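Tyrosine--tRNA ligase (Pyrococcus horikoshii, PDB 2CYC) catalyses the activation of L-tyrosine by ATP to Tyr-AMP and transfer of the tyrosyl group to the acceptor end of tRNA(Tyr), probably as a homodimer. Local coordinates at residues L95-V100 against E363-M368; W131-D136 against R205-V210; E238-F243 against E283-P288. All blocks are in the same frame, centred on the assembly; numbering follows the deposited sequence.

Contact 1 (L95-V100 against E363-M368); sequences LKYFKV and EPLELM
Tyr-97 and Pro-364 bring two helices together, their CA atoms 4.9 Å apart, where the axes of 95-100 and 363-368 approach to 8.6 Å and cross at -116°. This is helix-helix packing on the outside of the Rossmann-type catalytic fold of a class I synthetase: helix 87-108 belongs to that fold, and helix 363-370, close to the C-terminus, lies against it. Its centre is a Met-aromatic contact. The side chain of Met-368 passes over one face of the Tyr-97 ring at about a right angle to the tyrosine, Met-368 CG 3.8 Å from the ring centroid and nearest Tyr-97 CG and CD1. Met-368 SD follows obliquely, 3.6 Å from Tyr-97 CD2. Methionine suits this place because its unbranched, flexible chain, bent at chi2 and chi3, can follow a flat surface. With CG anti to the backbone N (chi1 166°), Tyr-97 starts toward the second helix; Pro-364 CB meets its ring near the plane and Leu-365 CD2 obliquely. The Tyr-97 hydroxyl is hydrogen-bonded to His-264 and to the backbone N of Ile-46, so the buried polar end is satisfied. An alanine in place of Tyr-97 would probably open a gap beneath Met-368 and leave His-264 and the N of Ile-46 without their hydroxyl partner. Proline is well placed in the first turn of its helix, where its nitrogen need give no hydrogen bond, and its compact ring fits close to the other backbone. At the exposed margin Lys-96 contributes its aliphatic base, with CB 3.8 Å from Leu-367 CD2, while its ammonium turns away to a salt bridge with Glu-92. The carbonyl O of Lys-96 meets the proline ring at CG of Pro-364, 3.4 Å away.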
loop_
_atom_site.group_PDB
_atom_site.type_symbol
_atom_site.label_atom_id
_atom_site.label_comp_id
_atom_site.label_asym_id
_atom_site.label_seq_id
_atom_site.Cartn_x
_atom_site.Cartn_y
_atom_site.Cartn_z
ATOM N N LEU A 95 15.394 18.561 7.338
ATOM C CA LEU A 95 16.602 19.161 6.789
ATOM C C LEU A 95 17.229 20.288 7.607
ATOM O O LEU A 95 18.448 20.426 7.638
ATOM C CB LEU A 95 16.313 19.674 5.373
ATOM C CG LEU A 95 16.670 18.740 4.209
ATOM C CD1 LEU A 95 16.249 17.313 4.520
ATOM C CD2 LEU A 95 16.007 19.247 2.941
ATOM N N LYS A 96 16.413 21.092 8.275
ATOM C CA LYS A 96 16.958 22.215 9.020
ATOM C C LYS A 96 17.254 21.979 10.484
ATOM O O LYS A 96 18.061 22.696 11.074
ATOM C CB LYS A 96 16.043 23.429 8.862
ATOM C CG LYS A 96 16.057 24.003 7.457
ATOM C CD LYS A 96 15.114 25.191 7.344
ATOM C CE LYS A 96 15.211 25.854 5.974
ATOM N NZ LYS A 96 14.261 26.997 5.836
ATOM N N TYR A 97 16.609 20.984 11.079
ATOM C CA TYR A 97 16.847 20.699 12.490
ATOM C C TYR A 97 17.352 19.294 12.770
ATOM O O TYR A 97 18.424 19.111 13.343
ATOM C CB TYR A 97 15.575 20.906 13.315
ATOM C CG TYR A 97 15.687 20.312 14.704
ATOM C CD1 TYR A 97 16.485 20.918 15.682
ATOM C CD2 TYR A 97 15.053 19.109 15.023
ATOM C CE1 TYR A 97 16.648 20.343 16.937
ATOM C CE2 TYR A 97 15.213 18.519 16.277
ATOM C CZ TYR A 97 16.012 19.143 17.230
ATOM O OH TYR A 97 16.172 18.575 18.473
ATOM N N PHE A 98 16.565 18.302 12.370
ATOM C CA PHE A 98 16.905 16.916 12.648
ATOM C C PHE A 98 18.251 16.457 12.116
ATOM O O PHE A 98 19.029 15.845 12.844
ATOM C CB PHE A 98 15.795 15.985 12.144
ATOM C CG PHE A 98 15.831 14.634 12.784
ATOM C CD1 PHE A 98 16.692 13.645 12.312
ATOM C CD2 PHE A 98 15.056 14.368 13.910
ATOM C CE1 PHE A 98 16.783 12.408 12.955
ATOM C CE2 PHE A 98 15.141 13.131 14.562
ATOM C CZ PHE A 98 16.009 12.152 14.078
ATOM N N LYS A 99 18.521 16.747 10.848
ATOM C CA LYS A 99 19.775 16.360 10.230
ATOM C C LYS A 99 20.968 16.836 11.042
ATOM O O LYS A 99 21.821 16.033 11.418
ATOM C CB LYS A 99 19.869 16.923 8.812
ATOM C CG LYS A 99 21.220 16.674 8.127
ATOM C CD LYS A 99 21.166 17.099 6.670
ATOM C CE LYS A 99 22.436 16.732 5.924
ATOM N NZ LYS A 99 23.597 17.472 6.471
ATOM N N VAL A 100 21.015 18.138 11.329
ATOM C CA VAL A 100 22.134 18.692 12.081
ATOM C C VAL A 100 22.146 18.220 13.536
ATOM O O VAL A 100 23.210 18.062 14.132
ATOM C CB VAL A 100 22.154 20.251 12.015
ATOM C CG1 VAL A 100 20.982 20.840 12.774
ATOM C CG2 VAL A 100 23.485 20.777 12.574
ATOM N N GLU A 363 18.826 29.329 14.126
ATOM C CA GLU A 363 17.751 29.066 13.168
ATOM C C GLU A 363 16.995 27.765 13.474
ATOM O O GLU A 363 15.773 27.769 13.617
ATOM C CB GLU A 363 18.303 29.005 11.738
ATOM C CG GLU A 363 19.108 30.230 11.299
ATOM C CD GLU A 363 20.415 30.393 12.070
ATOM O OE1 GLU A 363 21.227 29.440 12.096
ATOM O OE2 GLU A 363 20.632 31.481 12.647
ATOM N N PRO A 364 17.723 26.640 13.595
ATOM C CA PRO A 364 17.095 25.345 13.878
ATOM C C PRO A 364 16.103 25.337 15.047
ATOM O O PRO A 364 14.957 24.913 14.892
ATOM C CB PRO A 364 18.292 24.429 14.116
ATOM C CG PRO A 364 19.332 24.991 13.178
ATOM C CD PRO A 364 19.181 26.489 13.416
ATOM N N LEU A 365 16.535 25.807 16.209
ATOM C CA LEU A 365 15.659 25.814 17.369
ATOM C C LEU A 365 14.510 26.810 17.238
ATOM O O LEU A 365 13.429 26.591 17.788
ATOM C CB LEU A 365 16.471 26.075 18.642
ATOM C CG LEU A 365 17.377 24.895 19.018
ATOM C CD1 LEU A 365 18.052 25.159 20.373
ATOM C CD2 LEU A 365 16.534 23.616 19.075
ATOM N N GLU A 366 14.735 27.901 16.513
ATOM C CA GLU A 366 13.671 28.878 16.313
ATOM C C GLU A 366 12.599 28.193 15.458
ATOM O O GLU A 366 11.406 28.302 15.737
ATOM C CB GLU A 366 14.217 30.130 15.618
ATOM C CG GLU A 366 15.294 30.827 16.442
ATOM C CD GLU A 366 15.890 32.048 15.762
ATOM O OE1 GLU A 366 16.334 31.938 14.597
ATOM O OE2 GLU A 366 15.927 33.120 16.406
ATOM N N LEU A 367 13.026 27.472 14.428
ATOM C CA LEU A 367 12.077 26.761 13.580
ATOM C C LEU A 367 11.236 25.825 14.450
ATOM O O LEU A 367 10.010 25.828 14.367
ATOM C CB LEU A 367 12.812 25.940 12.516
ATOM C CG LEU A 367 12.003 24.820 11.842
ATOM C CD1 LEU A 367 10.778 25.407 11.111
ATOM C CD2 LEU A 367 12.905 24.074 10.853
ATOM N N MET A 368 11.902 25.037 15.292
ATOM C CA MET A 368 11.213 24.090 16.170
ATOM C C MET A 368 10.188 24.740 17.093
ATOM O O MET A 368 9.099 24.200 17.289
ATOM C CB MET A 368 12.222 23.303 17.013
ATOM C CG MET A 368 13.094 22.340 16.207
ATOM S SD MET A 368 12.120 21.269 15.099
ATOM C CE MET A 368 11.462 20.021 16.270
#

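Contact 2 (W131-D136 against R205-V210); sequences WQTVID and RYHPIV
Thr-133 and His-207 share a short hydrogen bond, OG1 to ND1 at 2.5 Å, in which either atom could be the donor. OG1 lies at the edge of the imidazole, in its plane, where a ring nitrogen can take part in such a bond. The same hydroxyl also bonds to a water 3.1 Å away. That water accepts from the backbone N of His-207 and donates to Asp-136 OD2 at 2.6 Å, so one molecule ties together a hydroxyl, a carboxylate and a backbone amide. Asp-136 OD2 is gripped a second time by the backbone N of Arg-205, at 2.7 Å and nearly straight (168°), through its syn lone pair. With CG anti to the backbone N (chi1 -173°), the aspartate extends from the helix to the loop, and a short acidic side chain suits a place where it accepts one backbone N-H directly and a water's hydrogen beside it. The contact thus fixes helix 128-138 of the class I catalytic fold to the loop leading into edge strand 209-211, which pairs with strand 214-223 in the central sheet. Beside the polar cluster, the amide of Gln-132 stacks on Tyr-206, the planes 13° apart, with Gln-132 CD 3.6 Å above the centre of the Tyr-206 ring. Its NE2 comes 3.4 Å from Tyr-206 CZ, and its CG makes a CH-pi contact over the same face; the opposite face carries Arg-205 CB. A long, flat amide can match the ring in this way. The second subunit borders this region: its Trp-75 packs on Gln-132 and its Leu-87 on Tyr-206.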
loop_
_atom_site.group_PDB
_atom_site.type_symbol
_atom_site.label_atom_id
_atom_site.label_comp_id
_atom_site.label_asym_id
_atom_site.label_seq_id
_atom_site.Cartn_x
_atom_site.Cartn_y
_atom_site.Cartn_z
ATOM N N TRP A 131 8.226 1.661 -5.406
ATOM C CA TRP A 131 6.884 1.180 -5.086
ATOM C C TRP A 131 6.585 -0.192 -5.673
ATOM O O TRP A 131 5.765 -0.953 -5.132
ATOM C CB TRP A 131 5.842 2.220 -5.511
ATOM C CG TRP A 131 5.930 3.427 -4.614
ATOM C CD1 TRP A 131 6.685 4.553 -4.812
ATOM C CD2 TRP A 131 5.389 3.539 -3.294
ATOM N NE1 TRP A 131 6.655 5.352 -3.687
ATOM C CE2 TRP A 131 5.867 4.750 -2.742
ATOM C CE3 TRP A 131 4.555 2.730 -2.521
ATOM C CZ2 TRP A 131 5.533 5.167 -1.449
ATOM C CZ3 TRP A 131 4.223 3.147 -1.230
ATOM C CH2 TRP A 131 4.711 4.352 -0.712
ATOM N N GLN A 132 7.259 -0.529 -6.765
ATOM C CA GLN A 132 7.047 -1.839 -7.349
ATOM C C GLN A 132 7.569 -2.851 -6.327
ATOM O O GLN A 132 7.026 -3.945 -6.173
ATOM C CB GLN A 132 7.800 -1.967 -8.664
ATOM C CG GLN A 132 7.677 -3.353 -9.306
ATOM C CD GLN A 132 8.236 -3.399 -10.715
ATOM O OE1 GLN A 132 9.280 -2.809 -10.999
ATOM N NE2 GLN A 132 7.551 -4.112 -11.603
ATOM N N THR A 133 8.619 -2.468 -5.613
ATOM C CA THR A 133 9.193 -3.336 -4.595
ATOM C C THR A 133 8.315 -3.334 -3.336
ATOM O O THR A 133 8.254 -4.328 -2.620
ATOM C CB THR A 133 10.666 -2.937 -4.317
ATOM O OG1 THR A 133 11.493 -3.590 -5.291
ATOM C CG2 THR A 133 11.117 -3.335 -2.913
ATOM N N VAL A 134 7.613 -2.238 -3.072
ATOM C CA VAL A 134 6.703 -2.230 -1.927
ATOM C C VAL A 134 5.651 -3.315 -2.228
ATOM O O VAL A 134 5.275 -4.102 -1.351
ATOM C CB VAL A 134 5.975 -0.873 -1.752
ATOM C CG1 VAL A 134 4.794 -1.048 -0.803
ATOM C CG2 VAL A 134 6.945 0.189 -1.183
ATOM N N ILE A 135 5.193 -3.353 -3.480
ATOM C CA ILE A 135 4.201 -4.340 -3.910
ATOM C C ILE A 135 4.778 -5.759 -3.827
ATOM O O ILE A 135 4.147 -6.666 -3.291
ATOM C CB ILE A 135 3.753 -4.113 -5.377
ATOM C CG1 ILE A 135 3.059 -2.756 -5.522
ATOM C CG2 ILE A 135 2.813 -5.236 -5.815
ATOM C CD1 ILE A 135 1.847 -2.602 -4.654
ATOM N N ASP A 136 5.977 -5.936 -4.375
ATOM C CA ASP A 136 6.643 -7.237 -4.384
ATOM C C ASP A 136 6.726 -7.821 -2.976
ATOM O O ASP A 136 6.447 -9.002 -2.753
ATOM C CB ASP A 136 8.046 -7.089 -4.979
ATOM C CG ASP A 136 8.737 -8.424 -5.185
ATOM O OD1 ASP A 136 8.037 -9.422 -5.472
ATOM O OD2 ASP A 136 9.982 -8.466 -5.078
ATOM N N ARG A 205 12.006 -10.057 -5.964
ATOM C CA ARG A 205 12.356 -10.107 -7.374
ATOM C C ARG A 205 13.061 -8.866 -7.907
ATOM O O ARG A 205 13.953 -8.977 -8.738
ATOM C CB ARG A 205 11.111 -10.356 -8.230
ATOM C CG ARG A 205 11.456 -10.814 -9.636
ATOM C CD ARG A 205 10.307 -10.611 -10.617
ATOM N NE ARG A 205 10.388 -11.528 -11.751
ATOM C CZ ARG A 205 10.177 -12.841 -11.665
ATOM N NH1 ARG A 205 9.870 -13.391 -10.496
ATOM N NH2 ARG A 205 10.269 -13.605 -12.746
ATOM N N TYR A 206 12.676 -7.683 -7.441
ATOM C CA TYR A 206 13.287 -6.466 -7.968
ATOM C C TYR A 206 14.432 -5.893 -7.155
ATOM O O TYR A 206 15.398 -5.370 -7.721
ATOM C CB TYR A 206 12.206 -5.409 -8.188
ATOM C CG TYR A 206 11.083 -5.934 -9.049
ATOM C CD1 TYR A 206 9.934 -6.464 -8.475
ATOM C CD2 TYR A 206 11.201 -5.960 -10.444
ATOM C CE1 TYR A 206 8.922 -7.012 -9.257
ATOM C CE2 TYR A 206 10.192 -6.512 -11.242
ATOM C CZ TYR A 206 9.058 -7.035 -10.640
ATOM O OH TYR A 206 8.062 -7.578 -11.414
ATOM N N HIS A 207 14.341 -5.977 -5.833
ATOM C CA HIS A 207 15.434 -5.465 -5.028
ATOM C C HIS A 207 16.032 -6.416 -4.001
ATOM O O HIS A 207 16.228 -6.061 -2.842
ATOM C CB HIS A 207 15.049 -4.133 -4.378
ATOM C CG HIS A 207 14.936 -3.015 -5.364
ATOM N ND1 HIS A 207 13.768 -2.735 -6.041
ATOM C CD2 HIS A 207 15.873 -2.176 -5.868
ATOM C CE1 HIS A 207 13.989 -1.772 -6.921
ATOM N NE2 HIS A 207 15.260 -1.417 -6.836
ATOM N N PRO A 208 16.311 -7.658 -4.415
ATOM C CA PRO A 208 16.913 -8.558 -3.429
ATOM C C PRO A 208 18.355 -8.058 -3.273
ATOM O O PRO A 208 18.803 -7.217 -4.042
ATOM C CB PRO A 208 16.857 -9.923 -4.117
ATOM C CG PRO A 208 16.970 -9.566 -5.593
ATOM C CD PRO A 208 16.043 -8.353 -5.690
ATOM N N ILE A 209 19.065 -8.547 -2.270
ATOM C CA ILE A 209 20.451 -8.153 -2.074
ATOM C C ILE A 209 21.253 -9.320 -2.647
ATOM O O ILE A 209 21.278 -10.408 -2.071
ATOM C CB ILE A 209 20.760 -7.958 -0.575
ATOM C CG1 ILE A 209 19.859 -6.844 -0.019
ATOM C CG2 ILE A 209 22.240 -7.629 -0.383
ATOM C CD1 ILE A 209 20.022 -6.568 1.452
ATOM N N VAL A 210 21.877 -9.098 -3.800
ATOM C CA VAL A 210 22.636 -10.146 -4.466
ATOM C C VAL A 210 24.135 -9.970 -4.337
ATOM O O VAL A 210 24.685 -8.901 -4.618
ATOM C CB VAL A 210 22.290 -10.223 -5.978
ATOM C CG1 VAL A 210 23.032 -11.390 -6.627
ATOM C CG2 VAL A 210 20.792 -10.395 -6.159
HETATM O O HOH W 1 11.744 -6.589 -4.772
#

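Contact 3 (E238-F243 against E283-P288); sequences ESEEEF and EVRYNP
Arg-285 lays its guanidinium on one face of the Phe-243 ring, centres 3.9 Å apart and planes at 29°, a cation-pi stack offset toward the ring's rim. The two side chains slide past each other in opposite directions. Arg-285 CG, anti to the backbone N (chi1 171°), lies over the same face in a CH-pi contact, 4.1 Å from the ring centroid, and from there the chain runs extended to NE. Arginine suits the place, joining an aliphatic stem to a flat cation. Its NE is buried without a polar partner in the model. Arg-285 NH2 gives a weak hydrogen bond to Glu-240 OE1 at 3.3 Å, part of a salt bridge, and Arg-285 NH1 lies 3.3 Å from Ser-239 O, so the cation's edge faces the first turn of the helix, where Ser-239 OG caps Glu-242 N. Tyr-286 completes the apolar side, its CD2 meeting Phe-243 CE2 at 3.8 Å, each near the plane of the other's ring. Tyr-286 also packs on Ile-246, Lys-247 and Met-250 further along helix 240-250; the contact joins the start of that helix, which leads to the KMSKS motif, to the loop between helices 267-276 and 288-297, beside helix 322-330.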
loop_
_atom_site.group_PDB
_atom_site.type_symbol
_atom_site.label_atom_id
_atom_site.label_comp_id
_atom_site.label_asym_id
_atom_site.label_seq_id
_atom_site.Cartn_x
_atom_site.Cartn_y
_atom_site.Cartn_z
ATOM N N GLU A 238 5.339 -5.972 39.831
ATOM C CA GLU A 238 5.301 -7.386 40.198
ATOM C C GLU A 238 5.926 -8.379 39.213
ATOM O O GLU A 238 7.131 -8.635 39.267
ATOM C CB GLU A 238 3.850 -7.777 40.507
ATOM C CG GLU A 238 3.331 -7.171 41.817
ATOM C CD GLU A 238 1.815 -7.049 41.868
ATOM O OE1 GLU A 238 1.270 -6.132 41.219
ATOM O OE2 GLU A 238 1.168 -7.868 42.555
ATOM N N SER A 239 5.115 -8.937 38.319
ATOM C CA SER A 239 5.593 -9.924 37.347
ATOM C C SER A 239 6.671 -9.435 36.378
ATOM O O SER A 239 6.928 -8.234 36.250
ATOM C CB SER A 239 4.419 -10.465 36.531
ATOM O OG SER A 239 3.854 -9.448 35.722
ATOM N N GLU A 240 7.293 -10.390 35.693
ATOM C CA GLU A 240 8.335 -10.103 34.717
ATOM C C GLU A 240 7.680 -9.593 33.439
ATOM O O GLU A 240 8.213 -8.719 32.760
ATOM C CB GLU A 240 9.132 -11.370 34.413
ATOM C CG GLU A 240 10.401 -11.134 33.619
ATOM C CD GLU A 240 11.364 -10.205 34.337
ATOM O OE1 GLU A 240 11.489 -10.318 35.576
ATOM O OE2 GLU A 240 12.004 -9.370 33.663
ATOM N N GLU A 241 6.518 -10.153 33.113
ATOM C CA GLU A 241 5.783 -9.741 31.926
ATOM C C GLU A 241 5.385 -8.279 32.112
ATOM O O GLU A 241 5.351 -7.501 31.159
ATOM C CB GLU A 241 4.529 -10.601 31.753
ATOM C CG GLU A 241 3.802 -10.388 30.435
ATOM C CD GLU A 241 4.586 -10.917 29.242
ATOM O OE1 GLU A 241 5.738 -10.479 29.036
ATOM O OE2 GLU A 241 4.051 -11.775 28.507
ATOM N N GLU A 242 5.093 -7.919 33.358
ATOM C CA GLU A 242 4.696 -6.560 33.709
ATOM C C GLU A 242 5.906 -5.632 33.588
ATOM O O GLU A 242 5.783 -4.486 33.160
ATOM C CB GLU A 242 4.150 -6.545 35.140
ATOM C CG GLU A 242 3.399 -5.285 35.515
ATOM C CD GLU A 242 2.714 -5.403 36.864
ATOM O OE1 GLU A 242 3.425 -5.553 37.884
ATOM O OE2 GLU A 242 1.465 -5.356 36.903
ATOM N N PHE A 243 7.069 -6.145 33.970
ATOM C CA PHE A 243 8.320 -5.402 33.894
ATOM C C PHE A 243 8.479 -4.946 32.441
ATOM O O PHE A 243 8.540 -3.748 32.154
ATOM C CB PHE A 243 9.478 -6.325 34.288
ATOM C CG PHE A 243 10.799 -5.630 34.443
ATOM C CD1 PHE A 243 11.979 -6.277 34.076
ATOM C CD2 PHE A 243 10.874 -4.344 34.974
ATOM C CE1 PHE A 243 13.216 -5.655 34.231
ATOM C CE2 PHE A 243 12.109 -3.711 35.135
ATOM C CZ PHE A 243 13.282 -4.370 34.761
ATOM N N GLU A 283 17.220 0.458 44.514
ATOM C CA GLU A 283 16.453 -0.202 43.459
ATOM C C GLU A 283 17.319 -0.343 42.207
ATOM O O GLU A 283 17.820 0.652 41.680
ATOM C CB GLU A 283 15.192 0.610 43.142
ATOM C CG GLU A 283 14.329 0.067 42.001
ATOM C CD GLU A 283 13.894 -1.381 42.195
ATOM O OE1 GLU A 283 13.586 -1.778 43.336
ATOM O OE2 GLU A 283 13.844 -2.124 41.193
ATOM N N VAL A 284 17.508 -1.576 41.744
ATOM C CA VAL A 284 18.318 -1.821 40.554
ATOM C C VAL A 284 17.573 -2.547 39.440
ATOM O O VAL A 284 18.122 -2.730 38.360
ATOM C CB VAL A 284 19.598 -2.632 40.877
ATOM C CG1 VAL A 284 20.486 -1.852 41.836
ATOM C CG2 VAL A 284 19.223 -3.994 41.458
ATOM N N ARG A 285 16.335 -2.960 39.699
ATOM C CA ARG A 285 15.526 -3.657 38.692
ATOM C C ARG A 285 14.911 -2.653 37.705
ATOM O O ARG A 285 15.025 -2.808 36.489
ATOM C CB ARG A 285 14.415 -4.454 39.378
ATOM C CG ARG A 285 13.370 -5.040 38.438
ATOM C CD ARG A 285 12.127 -5.450 39.227
ATOM N NE ARG A 285 11.032 -5.935 38.388
ATOM C CZ ARG A 285 11.057 -7.077 37.708
ATOM N NH1 ARG A 285 10.009 -7.432 36.976
ATOM N NH2 ARG A 285 12.127 -7.864 37.760
ATOM N N TYR A 286 14.241 -1.635 38.237
ATOM C CA TYR A 286 13.643 -0.600 37.402
ATOM C C TYR A 286 14.157 0.723 37.955
ATOM O O TYR A 286 13.710 1.197 39.003
ATOM C CB TYR A 286 12.112 -0.654 37.447
ATOM C CG TYR A 286 11.499 0.325 36.481
ATOM C CD1 TYR A 286 11.459 1.684 36.778
ATOM C CD2 TYR A 286 11.048 -0.088 35.228
ATOM C CE1 TYR A 286 10.999 2.612 35.857
ATOM C CE2 TYR A 286 10.580 0.838 34.291
ATOM C CZ TYR A 286 10.562 2.185 34.615
ATOM O OH TYR A 286 10.127 3.116 33.703
ATOM N N ASN A 287 15.094 1.321 37.233
ATOM C CA ASN A 287 15.691 2.577 37.643
ATOM C C ASN A 287 16.176 3.324 36.402
ATOM O O ASN A 287 17.230 3.008 35.845
ATOM C CB ASN A 287 16.861 2.248 38.580
ATOM C CG ASN A 287 17.449 3.470 39.257
ATOM O OD1 ASN A 287 17.873 3.400 40.417
ATOM N ND2 ASN A 287 17.500 4.584 38.539
ATOM N N PRO A 288 15.404 4.322 35.948
ATOM C CA PRO A 288 15.779 5.097 34.763
ATOM C C PRO A 288 17.181 5.693 34.852
ATOM O O PRO A 288 17.921 5.723 33.863
ATOM C CB PRO A 288 14.692 6.164 34.695
ATOM C CG PRO A 288 13.495 5.438 35.269
ATOM C CD PRO A 288 14.087 4.742 36.460
#

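How the contacts relate
The three contacts lie far apart and none touches another, with centres about 34 Å apart for contacts 1 and 2 and about 42 Å for contacts 2 and 3. Along the chain, contact 1 closes a long loop in which contacts 2 and 3 are nested in series. Contacts 1 and 3 lie on opposite sides of the chain's centre. None lines the tyrosine pocket. In contact 2 the side chain of Thr-133 is about 11 Å from the bound tyrosine and about 8 Å from that of the tyrosine-binding Asp-175; in contact 1 that of Tyr-97 is about 14 Å from the ligand. Contact 3 instead neighbours the KMSKS region, with Tyr-286 about 10 Å from Lys-254, a predicted ATP-binding residue, side chain to side chain.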